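Local coordinates for uncharacterized protein lp_2664 (Lactobacillus plantarum WCFS1, PDB 2PJQ), which is of unknown function but belongs to the HD-domain family, so it may be a metal-dependent phosphohydrolase, at residues 128-133 / 196-201; 136-141 / 204-209; 58-63 / 122-127; 47-52 / 190-195. All coordinates share one frame; numbering follows the deposited sequence.

Contact 1: residues 128-133 / 196-201; sequences DRLDAI and KALAAH
No ring or amide face is used where Leu130 and Ile133 meet Leu198 and Ala199. The flat carboxylates of segment 128-133, on Asp128 and Asp131, lie well clear of segment 196-201, and the imidazole of His201 is likewise removed from 128-133. Aliphatic groups carry the contact. Leu130 brings the methyl CD2. Leu130 CD2 sits 3.9 Å from Ala199 CB and 3.8 Å from Ala199 N, resting on the backbone as well as the methyl. Leu130 CD2 also comes within 4.3 Å of Leu198 CB. Ile133 adds its terminal methyl: CD1 is 4.1 Å from Ala199 CB. Ala199 CB therefore has one methyl from each side chain as a neighbour. The Ile133 branch that reaches it starts with CG1 between the backbone N and the carbonyl carbon (chi1 63°), and the chain then extends straight to CD1 (chi2 -179°). This is the point where helix 119-130 of the all-helical HD domain gives way to a turn. Leu130, near the helix end, and Ile133, in the turn, lean on residues 198-199. Asp128 is the last member of an H...HD...D pattern like that of HD-domain metal sites, although no metal is bound to it here. One turn on, Asp131 is held by a salt bridge from OD1 to Arg37 NE and a hydrogen bond from OD2 to His34 ND1. No hydrogen bond crosses between the two segments. The backbone oxygen of Leu130 is instead bonded to Arg202 NH1, just beyond Ala199 and His201 in the chain.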
loop_
_atom_site.group_PDB
_atom_site.type_symbol
_atom_site.label_atom_id
_atom_site.label_comp_id
_atom_site.label_asym_id
_atom_site.label_seq_id
_atom_site.Cartn_x
_atom_site.Cartn_y
_atom_site.Cartn_z
ATOM N N ASP B 128 -10.655 -6.885 15.103
ATOM C CA ASP B 128 -10.592 -6.140 13.858
ATOM C C ASP B 128 -9.439 -5.140 13.839
ATOM O O ASP B 128 -8.686 -5.073 12.871
ATOM C CB ASP B 128 -11.913 -5.417 13.612
ATOM C CG ASP B 128 -12.168 -5.176 12.146
ATOM O OD1 ASP B 128 -12.360 -6.174 11.418
ATOM O OD2 ASP B 128 -12.172 -4.004 11.714
ATOM N N ARG B 129 -9.303 -4.358 14.903
ATOM C CA ARG B 129 -8.230 -3.370 14.966
ATOM C C ARG B 129 -6.882 -4.045 15.030
ATOM O O ARG B 129 -5.922 -3.591 14.407
ATOM C CB ARG B 129 -8.415 -2.453 16.174
ATOM C CG ARG B 129 -9.562 -1.477 15.983
ATOM C CD ARG B 129 -9.966 -0.769 17.260
ATOM N NE ARG B 129 -11.160 0.029 17.024
ATOM C CZ ARG B 129 -11.738 0.814 17.928
ATOM N NH1 ARG B 129 -11.227 0.918 19.153
ATOM N NH2 ARG B 129 -12.833 1.494 17.602
ATOM N N LEU B 130 -6.819 -5.146 15.770
ATOM C CA LEU B 130 -5.570 -5.884 15.915
ATOM C C LEU B 130 -4.946 -6.254 14.581
ATOM O O LEU B 130 -3.758 -6.526 14.515
ATOM C CB LEU B 130 -5.797 -7.142 16.749
ATOM C CG LEU B 130 -5.521 -6.930 18.231
ATOM C CD1 LEU B 130 -5.761 -8.209 18.952
ATOM C CD2 LEU B 130 -4.074 -6.482 18.431
ATOM N N ASP B 131 -5.766 -6.257 13.530
ATOM C CA ASP B 131 -5.326 -6.581 12.180
ATOM C C ASP B 131 -5.163 -5.326 11.336
ATOM O O ASP B 131 -5.029 -5.409 10.119
ATOM C CB ASP B 131 -6.334 -7.494 11.498
ATOM C CG ASP B 131 -5.723 -8.254 10.334
ATOM O OD1 ASP B 131 -4.787 -9.062 10.577
ATOM O OD2 ASP B 131 -6.160 -8.048 9.175
ATOM N N ALA B 132 -5.204 -4.164 11.977
ATOM C CA ALA B 132 -5.052 -2.906 11.264
ATOM C C ALA B 132 -3.857 -2.139 11.813
ATOM O O ALA B 132 -3.794 -0.913 11.741
ATOM C CB ALA B 132 -6.323 -2.065 11.381
ATOM N N ILE B 133 -2.917 -2.879 12.376
ATOM C CA ILE B 133 -1.718 -2.288 12.941
ATOM C C ILE B 133 -0.648 -3.321 12.729
ATOM O O ILE B 133 -0.926 -4.396 12.205
ATOM C CB ILE B 133 -1.866 -1.977 14.461
ATOM C CG1 ILE B 133 -2.087 -3.271 15.260
ATOM C CG2 ILE B 133 -3.015 -0.982 14.674
ATOM C CD1 ILE B 133 -2.278 -3.053 16.771
ATOM N N LYS B 196 -4.295 -6.046 24.470
ATOM C CA LYS B 196 -3.405 -4.944 24.825
ATOM C C LYS B 196 -1.988 -5.447 24.694
ATOM O O LYS B 196 -1.118 -4.757 24.191
ATOM C CB LYS B 196 -3.632 -4.486 26.269
ATOM C CG LYS B 196 -4.905 -3.713 26.502
ATOM C CD LYS B 196 -4.963 -3.221 27.933
ATOM C CE LYS B 196 -6.216 -2.391 28.178
ATOM N NZ LYS B 196 -6.211 -1.738 29.524
ATOM N N ALA B 197 -1.769 -6.672 25.139
ATOM C CA ALA B 197 -0.442 -7.264 25.086
ATOM C C ALA B 197 0.008 -7.431 23.642
ATOM O O ALA B 197 1.119 -7.038 23.271
ATOM C CB ALA B 197 -0.441 -8.613 25.797
ATOM N N LEU B 198 -0.866 -8.009 22.831
ATOM C CA LEU B 198 -0.566 -8.251 21.438
ATOM C C LEU B 198 -0.399 -6.944 20.683
ATOM O O LEU B 198 0.489 -6.803 19.849
ATOM C CB LEU B 198 -1.683 -9.075 20.825
ATOM C CG LEU B 198 -1.238 -9.811 19.576
ATOM C CD1 LEU B 198 0.078 -10.491 19.874
ATOM C CD2 LEU B 198 -2.302 -10.810 19.146
ATOM N N ALA B 199 -1.265 -5.988 20.987
ATOM C CA ALA B 199 -1.220 -4.682 20.357
ATOM C C ALA B 199 0.065 -3.974 20.762
ATOM O O ALA B 199 0.405 -2.935 20.208
ATOM C CB ALA B 199 -2.420 -3.862 20.782
ATOM N N ALA B 200 0.776 -4.551 21.726
ATOM C CA ALA B 200 2.025 -3.978 22.221
ATOM C C ALA B 200 3.229 -4.259 21.324
ATOM O O ALA B 200 4.150 -3.453 21.272
ATOM C CB ALA B 200 2.300 -4.479 23.631
ATOM N N HIS B 201 3.250 -5.397 20.634
ATOM C CA HIS B 201 4.373 -5.674 19.741
ATOM C C HIS B 201 3.960 -5.410 18.299
ATOM O O HIS B 201 4.431 -6.054 17.366
ATOM C CB HIS B 201 4.867 -7.119 19.857
ATOM C CG HIS B 201 6.199 -7.349 19.197
ATOM N ND1 HIS B 201 6.576 -6.707 18.034
ATOM C CD2 HIS B 201 7.238 -8.152 19.532
ATOM C CE1 HIS B 201 7.787 -7.103 17.683
ATOM N NE2 HIS B 201 8.210 -7.980 18.575
#

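Contact 2: residues 136-141 / 204-209; sequences IGIARA and AVMHEF
Ile138 is the centre of the contact and touches Val205, Met206 and Phe209. Its CG2 methyl lies over the face of the Phe209 ring, 3.8 Å from the ring centroid and only 8° off the ring normal. This is a CH-pi contact. The other branch points at helix 204-219 and ends on its backbone: Ile138 CD1 is 3.8 Å from Phe209 CB and 4.1 Å from Val205 CG1. Ile138 CG1 passes Met206 CG at 4.2 Å, and the two side chains run antiparallel as they pass. Met206 is a selenomethionine. Ile138 holds CG2 anti to its backbone N and CG1 beside that N (chi1 -64°), which sends one branch to the ring and the other to the helix backbone. An alanine here would take away both branches, and the Phe209 ring would probably lose its cover on this face and be freer to turn. The axes of the short helical segments 136-141 and 204-209 approach to 9.8 Å, with 49° between them. Phe179 of helix 175-183 packs on both Ile138 and Met206, and Leu183 of that helix also touches Met206. The second subunit adds to the same site: its Phe209 packs on Ile138 and its Ile138 on Phe209, so the contact belongs to the dimer interface too. No hydrogen bond crosses between the segments, and all four touching residues are buried. With no polar side chain between the helices, the contact depends on complementary shape and on the burial of carbon.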
loop_
_atom_site.group_PDB
_atom_site.type_symbol
_atom_site.label_atom_id
_atom_site.label_comp_id
_atom_site.label_asym_id
_atom_site.label_seq_id
_atom_site.Cartn_x
_atom_site.Cartn_y
_atom_site.Cartn_z
ATOM N N ILE B 136 1.202 -5.788 9.105
ATOM C CA ILE B 136 -0.003 -6.052 8.340
ATOM C C ILE B 136 -0.856 -4.798 8.179
ATOM O O ILE B 136 -1.359 -4.518 7.091
ATOM C CB ILE B 136 -0.809 -7.172 8.973
ATOM C CG1 ILE B 136 -0.205 -8.519 8.535
ATOM C CG2 ILE B 136 -2.269 -7.028 8.596
ATOM C CD1 ILE B 136 -0.858 -9.757 9.142
ATOM N N GLY B 137 -1.012 -4.042 9.259
ATOM C CA GLY B 137 -1.764 -2.803 9.179
ATOM C C GLY B 137 -1.097 -1.878 8.172
ATOM O O GLY B 137 -1.758 -1.301 7.319
ATOM N N ILE B 138 0.219 -1.723 8.264
ATOM C CA ILE B 138 0.931 -0.872 7.310
ATOM C C ILE B 138 0.531 -1.275 5.885
ATOM O O ILE B 138 0.026 -0.463 5.106
ATOM C CB ILE B 138 2.452 -1.038 7.432
ATOM C CG1 ILE B 138 2.922 -0.551 8.810
ATOM C CG2 ILE B 138 3.139 -0.292 6.297
ATOM C CD1 ILE B 138 4.381 -0.850 9.108
ATOM N N ALA B 139 0.753 -2.547 5.564
ATOM C CA ALA B 139 0.421 -3.072 4.247
ATOM C C ALA B 139 -0.999 -2.733 3.844
ATOM O O ALA B 139 -1.214 -2.055 2.831
ATOM C CB ALA B 139 0.615 -4.570 4.223
ATOM N N ARG B 140 -1.959 -3.199 4.639
ATOM C CA ARG B 140 -3.370 -2.965 4.360
ATOM C C ARG B 140 -3.742 -1.496 4.267
ATOM O O ARG B 140 -4.561 -1.102 3.438
ATOM C CB ARG B 140 -4.238 -3.608 5.424
ATOM C CG ARG B 140 -4.205 -5.106 5.449
ATOM C CD ARG B 140 -5.159 -5.521 6.517
ATOM N NE ARG B 140 -6.450 -4.959 6.177
ATOM C CZ ARG B 140 -7.377 -4.609 7.052
ATOM N NH1 ARG B 140 -7.157 -4.762 8.355
ATOM N NH2 ARG B 140 -8.520 -4.095 6.609
ATOM N N ALA B 141 -3.158 -0.695 5.145
ATOM C CA ALA B 141 -3.404 0.732 5.160
ATOM C C ALA B 141 -3.096 1.292 3.778
ATOM O O ALA B 141 -3.992 1.725 3.067
ATOM C CB ALA B 141 -2.528 1.396 6.199
ATOM N N ALA B 204 5.617 -0.569 17.372
ATOM C CA ALA B 204 6.987 -0.195 17.092
ATOM C C ALA B 204 7.282 -0.145 15.598
ATOM O O ALA B 204 8.028 0.714 15.129
ATOM C CB ALA B 204 7.917 -1.161 17.779
ATOM N N VAL B 205 6.686 -1.071 14.858
ATOM C CA VAL B 205 6.871 -1.183 13.412
ATOM C C VAL B 205 6.198 -0.056 12.653
ATOM O O VAL B 205 6.746 0.489 11.710
ATOM C CB VAL B 205 6.267 -2.499 12.891
ATOM C CG1 VAL B 205 6.908 -2.859 11.560
ATOM C CG2 VAL B 205 6.438 -3.615 13.940
HETATM N N MSE B 206 4.981 0.265 13.053
HETATM C CA MSE B 206 4.251 1.322 12.402
HETATM C C MSE B 206 5.016 2.609 12.620
HETATM O O MSE B 206 5.179 3.391 11.682
HETATM C CB MSE B 206 2.842 1.434 12.976
HETATM C CG MSE B 206 1.977 0.200 12.805
HETATM SE SE MSE B 206 0.197 0.514 13.529
HETATM C CE MSE B 206 -0.739 0.901 11.891
ATOM N N HIS B 207 5.494 2.828 13.848
ATOM C CA HIS B 207 6.263 4.042 14.146
ATOM C C HIS B 207 7.573 4.130 13.367
ATOM O O HIS B 207 7.974 5.214 12.970
ATOM C CB HIS B 207 6.548 4.184 15.646
ATOM C CG HIS B 207 5.475 4.909 16.388
ATOM N ND1 HIS B 207 4.460 4.254 17.052
ATOM C CD2 HIS B 207 5.203 6.229 16.496
ATOM C CE1 HIS B 207 3.604 5.141 17.529
ATOM N NE2 HIS B 207 4.030 6.348 17.204
ATOM N N GLU B 208 8.245 3.002 13.157
ATOM C CA GLU B 208 9.477 3.006 12.373
ATOM C C GLU B 208 9.160 3.352 10.912
ATOM O O GLU B 208 9.968 3.974 10.211
ATOM C CB GLU B 208 10.167 1.639 12.444
ATOM C CG GLU B 208 11.146 1.520 13.616
ATOM C CD GLU B 208 11.279 0.095 14.119
ATOM O OE1 GLU B 208 11.685 -0.776 13.316
ATOM O OE2 GLU B 208 10.973 -0.152 15.315
ATOM N N PHE B 209 7.967 2.961 10.470
ATOM C CA PHE B 209 7.536 3.219 9.108
ATOM C C PHE B 209 7.214 4.691 8.875
ATOM O O PHE B 209 7.742 5.288 7.941
ATOM C CB PHE B 209 6.325 2.348 8.756
ATOM C CG PHE B 209 5.780 2.604 7.386
ATOM C CD1 PHE B 209 6.512 2.266 6.253
ATOM C CD2 PHE B 209 4.549 3.228 7.221
ATOM C CE1 PHE B 209 6.022 2.549 4.967
ATOM C CE2 PHE B 209 4.052 3.517 5.940
ATOM C CZ PHE B 209 4.794 3.176 4.813
#

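Contact 3: residues 58-63 / 122-127; sequences AAAWLH and QVVQDA
Ala59 and Ala60 of helix 53-62 take the side chain of Val124 from helix 119-130. Both helices belong to the all-helical HD domain, and this is a buried helix-helix contact between small residues. Taken in order, Ala59 comes first. Ala59 CB points toward helix 119-130 and lies 4.1 Å from Val124 CG2, while Ala59 O is 3.8 Å from Val124 CG1. Ile101 of helix 92-102 touches both Ala59 and Val124, adding a third helix. Ala60 follows and offers backbone as well as side chain. Ala60 CA and Val124 CA are only 5.4 Å apart, an approach that small side chains make possible. Trp61 points away from 122-127, and its side chain touches helices 9-22 and 32-49. Further on, His63 turns its CB toward 122-127 without touching it. His63 is probably the histidine of the HD pair, consistent with a family metal site, though no metal is bound here. Its NE2 makes a weak hydrogen bond to Ser106 OG. Neither segment gives a hydrogen bond to the other. On the second helix Val124 does all the touching. CG1 stands anti to the backbone N and CG2 beside that N, and this torsion (chi1 -163°) sets which methyl meets which alanine. CG2 meets the methyl of Ala59. CG1 lies mainly on Ala60 and also nears the Ala59 carbonyl. Val124 CG1 is 3.9 Å from Ala60 CB and 3.4 Å from Ala60 CA.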
loop_
_atom_site.group_PDB
_atom_site.type_symbol
_atom_site.label_atom_id
_atom_site.label_comp_id
_atom_site.label_asym_id
_atom_site.label_seq_id
_atom_site.Cartn_x
_atom_site.Cartn_y
_atom_site.Cartn_z
ATOM N N ALA B 58 -19.736 -14.547 14.460
ATOM C CA ALA B 58 -20.804 -14.133 13.565
ATOM C C ALA B 58 -20.611 -12.652 13.280
ATOM O O ALA B 58 -20.441 -12.254 12.121
ATOM C CB ALA B 58 -22.143 -14.381 14.207
ATOM N N ALA B 59 -20.595 -11.840 14.337
ATOM C CA ALA B 59 -20.413 -10.407 14.172
ATOM C C ALA B 59 -19.050 -10.127 13.583
ATOM O O ALA B 59 -18.865 -9.130 12.897
ATOM C CB ALA B 59 -20.571 -9.677 15.508
ATOM N N ALA B 60 -18.082 -10.993 13.849
ATOM C CA ALA B 60 -16.744 -10.777 13.307
ATOM C C ALA B 60 -16.776 -10.951 11.799
ATOM O O ALA B 60 -16.240 -10.139 11.055
ATOM C CB ALA B 60 -15.777 -11.754 13.915
ATOM N N TRP B 61 -17.426 -12.025 11.363
ATOM C CA TRP B 61 -17.553 -12.351 9.948
ATOM C C TRP B 61 -18.286 -11.265 9.193
ATOM O O TRP B 61 -17.906 -10.903 8.082
ATOM C CB TRP B 61 -18.342 -13.655 9.759
ATOM C CG TRP B 61 -17.614 -14.925 10.080
ATOM C CD1 TRP B 61 -17.954 -15.850 11.030
ATOM C CD2 TRP B 61 -16.456 -15.428 9.425
ATOM N NE1 TRP B 61 -17.073 -16.910 11.005
ATOM C CE2 TRP B 61 -16.139 -16.676 10.027
ATOM C CE3 TRP B 61 -15.646 -14.953 8.381
ATOM C CZ2 TRP B 61 -15.048 -17.449 9.621
ATOM C CZ3 TRP B 61 -14.564 -15.723 7.975
ATOM C CH2 TRP B 61 -14.275 -16.959 8.597
ATOM N N LEU B 62 -19.332 -10.735 9.817
ATOM C CA LEU B 62 -20.187 -9.744 9.174
ATOM C C LEU B 62 -19.913 -8.246 9.278
ATOM O O LEU B 62 -20.653 -7.464 8.699
ATOM C CB LEU B 62 -21.639 -10.018 9.596
ATOM C CG LEU B 62 -22.213 -11.419 9.310
ATOM C CD1 LEU B 62 -23.539 -11.588 10.045
ATOM C CD2 LEU B 62 -22.408 -11.632 7.814
ATOM N N HIS B 63 -18.875 -7.809 9.981
ATOM C CA HIS B 63 -18.653 -6.363 10.066
ATOM C C HIS B 63 -18.360 -5.649 8.746
ATOM O O HIS B 63 -18.944 -4.606 8.465
ATOM C CB HIS B 63 -17.522 -6.001 11.015
ATOM C CG HIS B 63 -17.076 -4.580 10.862
ATOM N ND1 HIS B 63 -15.770 -4.231 10.596
ATOM C CD2 HIS B 63 -17.787 -3.424 10.838
ATOM C CE1 HIS B 63 -15.697 -2.924 10.410
ATOM N NE2 HIS B 63 -16.909 -2.412 10.549
ATOM N N GLN B 122 -16.566 -5.899 22.283
ATOM C CA GLN B 122 -15.212 -5.482 22.572
ATOM C C GLN B 122 -14.273 -6.471 21.930
ATOM O O GLN B 122 -13.207 -6.104 21.453
ATOM C CB GLN B 122 -14.983 -5.458 24.074
ATOM C CG GLN B 122 -15.815 -4.399 24.785
ATOM C CD GLN B 122 -15.750 -4.509 26.295
ATOM O OE1 GLN B 122 -14.810 -5.082 26.864
ATOM N NE2 GLN B 122 -16.750 -3.945 26.958
ATOM N N VAL B 123 -14.672 -7.736 21.899
ATOM C CA VAL B 123 -13.820 -8.740 21.293
ATOM C C VAL B 123 -13.748 -8.599 19.768
ATOM O O VAL B 123 -12.672 -8.688 19.191
ATOM C CB VAL B 123 -14.270 -10.162 21.677
ATOM C CG1 VAL B 123 -13.532 -11.193 20.832
ATOM C CG2 VAL B 123 -13.956 -10.417 23.143
ATOM N N VAL B 124 -14.879 -8.370 19.107
ATOM C CA VAL B 124 -14.852 -8.222 17.657
ATOM C C VAL B 124 -13.958 -7.017 17.346
ATOM O O VAL B 124 -13.003 -7.110 16.572
ATOM C CB VAL B 124 -16.283 -7.992 17.080
ATOM C CG1 VAL B 124 -16.310 -8.266 15.578
ATOM C CG2 VAL B 124 -17.266 -8.897 17.774
ATOM N N GLN B 125 -14.254 -5.892 17.984
ATOM C CA GLN B 125 -13.482 -4.671 17.780
ATOM C C GLN B 125 -11.972 -4.875 17.962
ATOM O O GLN B 125 -11.169 -4.507 17.091
ATOM C CB GLN B 125 -13.976 -3.586 18.737
ATOM C CG GLN B 125 -13.127 -2.343 18.717
ATOM C CD GLN B 125 -13.700 -1.222 19.554
ATOM O OE1 GLN B 125 -14.668 -0.567 19.160
ATOM N NE2 GLN B 125 -13.101 -0.991 20.720
ATOM N N ASP B 126 -11.581 -5.448 19.094
ATOM C CA ASP B 126 -10.166 -5.684 19.353
ATOM C C ASP B 126 -9.559 -6.572 18.282
ATOM O O ASP B 126 -8.414 -6.398 17.885
ATOM C CB ASP B 126 -9.980 -6.333 20.716
ATOM C CG ASP B 126 -10.136 -5.347 21.845
ATOM O OD1 ASP B 126 -10.098 -4.124 21.569
ATOM O OD2 ASP B 126 -10.278 -5.790 23.004
ATOM N N ALA B 127 -10.333 -7.532 17.807
ATOM C CA ALA B 127 -9.844 -8.429 16.781
ATOM C C ALA B 127 -9.651 -7.672 15.474
ATOM O O ALA B 127 -8.608 -7.783 14.821
ATOM C CB ALA B 127 -10.820 -9.562 16.584
#

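Contact 4: residues 47-52 / 190-195; sequences KDEGAN and MNTDTA
The last turn of helix 32-49, closed by a Schellman motif at Gly50, meets the start of helix 193-198 through Asp48 and Glu49. Gly50 follows the helix with a positive phi of 74°, and its N bonds back to Lys47 O. The one hydrogen bond across the contact runs from Thr194 OG1 to Asp48 OD2, 2.7 Å long. The hydroxyl meets the carboxylate oxygen on its anti side, 23° out of the carboxylate plane, and the two side chains are set nearly perpendicular. Thr194 keeps OG1 beside its backbone N and anti to the carbonyl carbon (chi1 -65°), which turns the hydroxyl toward Asp48. A valine in its place would remove the donor and probably leave Asp48 OD2 without this mate, with a weak, long ion pair to Arg44 remaining. Thr192 occupies the N-cap position, but its side chain makes no capping bond. The backbone N atoms of Asn191 and Thr192 bond instead to the carboxylate of Asp126, which ties this turn to helix 119-130. The Glu49 carboxylate and that of Asp193 are near each other but not in contact, OE2 to OD2 5.4 Å, and such like charges would tend to repel. Glu49 and Thr192 meet through carbon: the Glu49 chain bends at chi2, and its CG lies 3.4 Å from Thr192 CG2.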
loop_
_atom_site.group_PDB
_atom_site.type_symbol
_atom_site.label_atom_id
_atom_site.label_comp_id
_atom_site.label_asym_id
_atom_site.label_seq_id
_atom_site.Cartn_x
_atom_site.Cartn_y
_atom_site.Cartn_z
ATOM N N LYS B 47 -12.375 -16.678 23.852
ATOM C CA LYS B 47 -12.121 -17.682 24.866
ATOM C C LYS B 47 -11.385 -17.126 26.079
ATOM O O LYS B 47 -11.792 -17.354 27.218
ATOM C CB LYS B 47 -11.391 -18.842 24.224
ATOM C CG LYS B 47 -12.240 -19.379 23.069
ATOM C CD LYS B 47 -11.792 -20.736 22.560
ATOM C CE LYS B 47 -12.697 -21.198 21.428
ATOM N NZ LYS B 47 -12.385 -22.594 21.000
ATOM N N ASP B 48 -10.320 -16.375 25.842
ATOM C CA ASP B 48 -9.578 -15.779 26.934
ATOM C C ASP B 48 -10.495 -14.950 27.837
ATOM O O ASP B 48 -10.302 -14.903 29.051
ATOM C CB ASP B 48 -8.465 -14.906 26.369
ATOM C CG ASP B 48 -7.195 -15.687 26.111
ATOM O OD1 ASP B 48 -7.283 -16.814 25.586
ATOM O OD2 ASP B 48 -6.105 -15.171 26.427
ATOM N N GLU B 49 -11.495 -14.301 27.245
ATOM C CA GLU B 49 -12.426 -13.472 28.002
ATOM C C GLU B 49 -13.709 -14.164 28.449
ATOM O O GLU B 49 -14.443 -13.633 29.271
ATOM C CB GLU B 49 -12.800 -12.234 27.196
ATOM C CG GLU B 49 -11.844 -11.103 27.394
ATOM C CD GLU B 49 -11.633 -10.819 28.862
ATOM O OE1 GLU B 49 -12.635 -10.598 29.567
ATOM O OE2 GLU B 49 -10.467 -10.824 29.314
ATOM N N GLY B 50 -13.982 -15.344 27.913
ATOM C CA GLY B 50 -15.197 -16.032 28.287
ATOM C C GLY B 50 -16.375 -15.346 27.636
ATOM O O GLY B 50 -17.381 -15.049 28.273
ATOM N N ALA B 51 -16.242 -15.084 26.348
ATOM C CA ALA B 51 -17.299 -14.425 25.612
ATOM C C ALA B 51 -18.077 -15.456 24.836
ATOM O O ALA B 51 -17.557 -16.525 24.526
ATOM C CB ALA B 51 -16.708 -13.397 24.655
ATOM N N ASN B 52 -19.331 -15.145 24.533
ATOM C CA ASN B 52 -20.138 -16.054 23.752
ATOM C C ASN B 52 -19.414 -16.183 22.410
ATOM O O ASN B 52 -19.215 -15.196 21.705
ATOM C CB ASN B 52 -21.530 -15.490 23.520
ATOM C CG ASN B 52 -22.318 -16.327 22.540
ATOM O OD1 ASN B 52 -22.675 -17.470 22.832
ATOM N ND2 ASN B 52 -22.568 -15.782 21.360
HETATM N N MSE B 190 -7.467 -0.747 22.824
HETATM C CA MSE B 190 -7.729 -2.171 22.861
HETATM C C MSE B 190 -8.502 -2.461 24.163
HETATM O O MSE B 190 -8.214 -1.867 25.204
HETATM C CB MSE B 190 -6.385 -2.910 22.838
HETATM C CG MSE B 190 -6.338 -4.142 21.971
HETATM SE SE MSE B 190 -6.967 -3.845 20.170
HETATM C CE MSE B 190 -5.550 -2.739 19.454
ATOM N N ASN B 191 -9.476 -3.365 24.111
ATOM C CA ASN B 191 -10.272 -3.709 25.291
ATOM C C ASN B 191 -9.719 -4.900 26.083
ATOM O O ASN B 191 -9.459 -4.796 27.281
ATOM C CB ASN B 191 -11.705 -4.040 24.877
ATOM C CG ASN B 191 -12.424 -2.873 24.261
ATOM O OD1 ASN B 191 -12.633 -1.856 24.911
ATOM N ND2 ASN B 191 -12.816 -3.015 23.001
ATOM N N THR B 192 -9.570 -6.034 25.401
ATOM C CA THR B 192 -9.070 -7.284 25.986
ATOM C C THR B 192 -7.659 -7.185 26.572
ATOM O O THR B 192 -6.791 -6.536 26.000
ATOM C CB THR B 192 -9.011 -8.394 24.929
ATOM O OG1 THR B 192 -9.970 -8.136 23.897
ATOM C CG2 THR B 192 -9.285 -9.741 25.575
ATOM N N ASP B 193 -7.410 -7.846 27.699
ATOM C CA ASP B 193 -6.067 -7.788 28.263
ATOM C C ASP B 193 -5.113 -8.494 27.321
ATOM O O ASP B 193 -4.001 -8.021 27.087
ATOM C CB ASP B 193 -5.998 -8.439 29.646
ATOM C CG ASP B 193 -6.319 -7.463 30.767
ATOM O OD1 ASP B 193 -6.107 -6.244 30.565
ATOM O OD2 ASP B 193 -6.763 -7.912 31.851
ATOM N N THR B 194 -5.561 -9.622 26.777
ATOM C CA THR B 194 -4.750 -10.405 25.855
ATOM C C THR B 194 -4.389 -9.597 24.618
ATOM O O THR B 194 -3.334 -9.793 24.015
ATOM C CB THR B 194 -5.492 -11.657 25.387
ATOM O OG1 THR B 194 -5.712 -12.529 26.499
ATOM C CG2 THR B 194 -4.684 -12.390 24.330
ATOM N N ALA B 195 -5.273 -8.681 24.251
ATOM C CA ALA B 195 -5.054 -7.876 23.075
ATOM C C ALA B 195 -4.091 -6.750 23.361
ATOM O O ALA B 195 -3.171 -6.514 22.583
ATOM C CB ALA B 195 -6.377 -7.334 22.560
#

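Overall arrangement
Contact 3 joins two helices of the HD domain. Contacts 1 and 4 join helices 119-130 and 32-49 to residues 190-201, and contact 2 joins helices 134-148 and 204-219. Contacts 1 and 3 share helix 119-130, contacts 1 and 4 share helix 193-198, and their centres lie about 14 and 13 Å apart. Contacts 3 and 4 touch through Asp126, with centres about 12 Å apart. Contact 2 stands about 24 Å from contact 4 and touches contact 1, where Ile133 packs on Met206. Along the chain contact 3 closes first. Residues 190-209 then pack in turn on helices 32-49, 119-130 and 134-148. Contacts 1 and 2 also border the second subunit, linking the fold to the dimer.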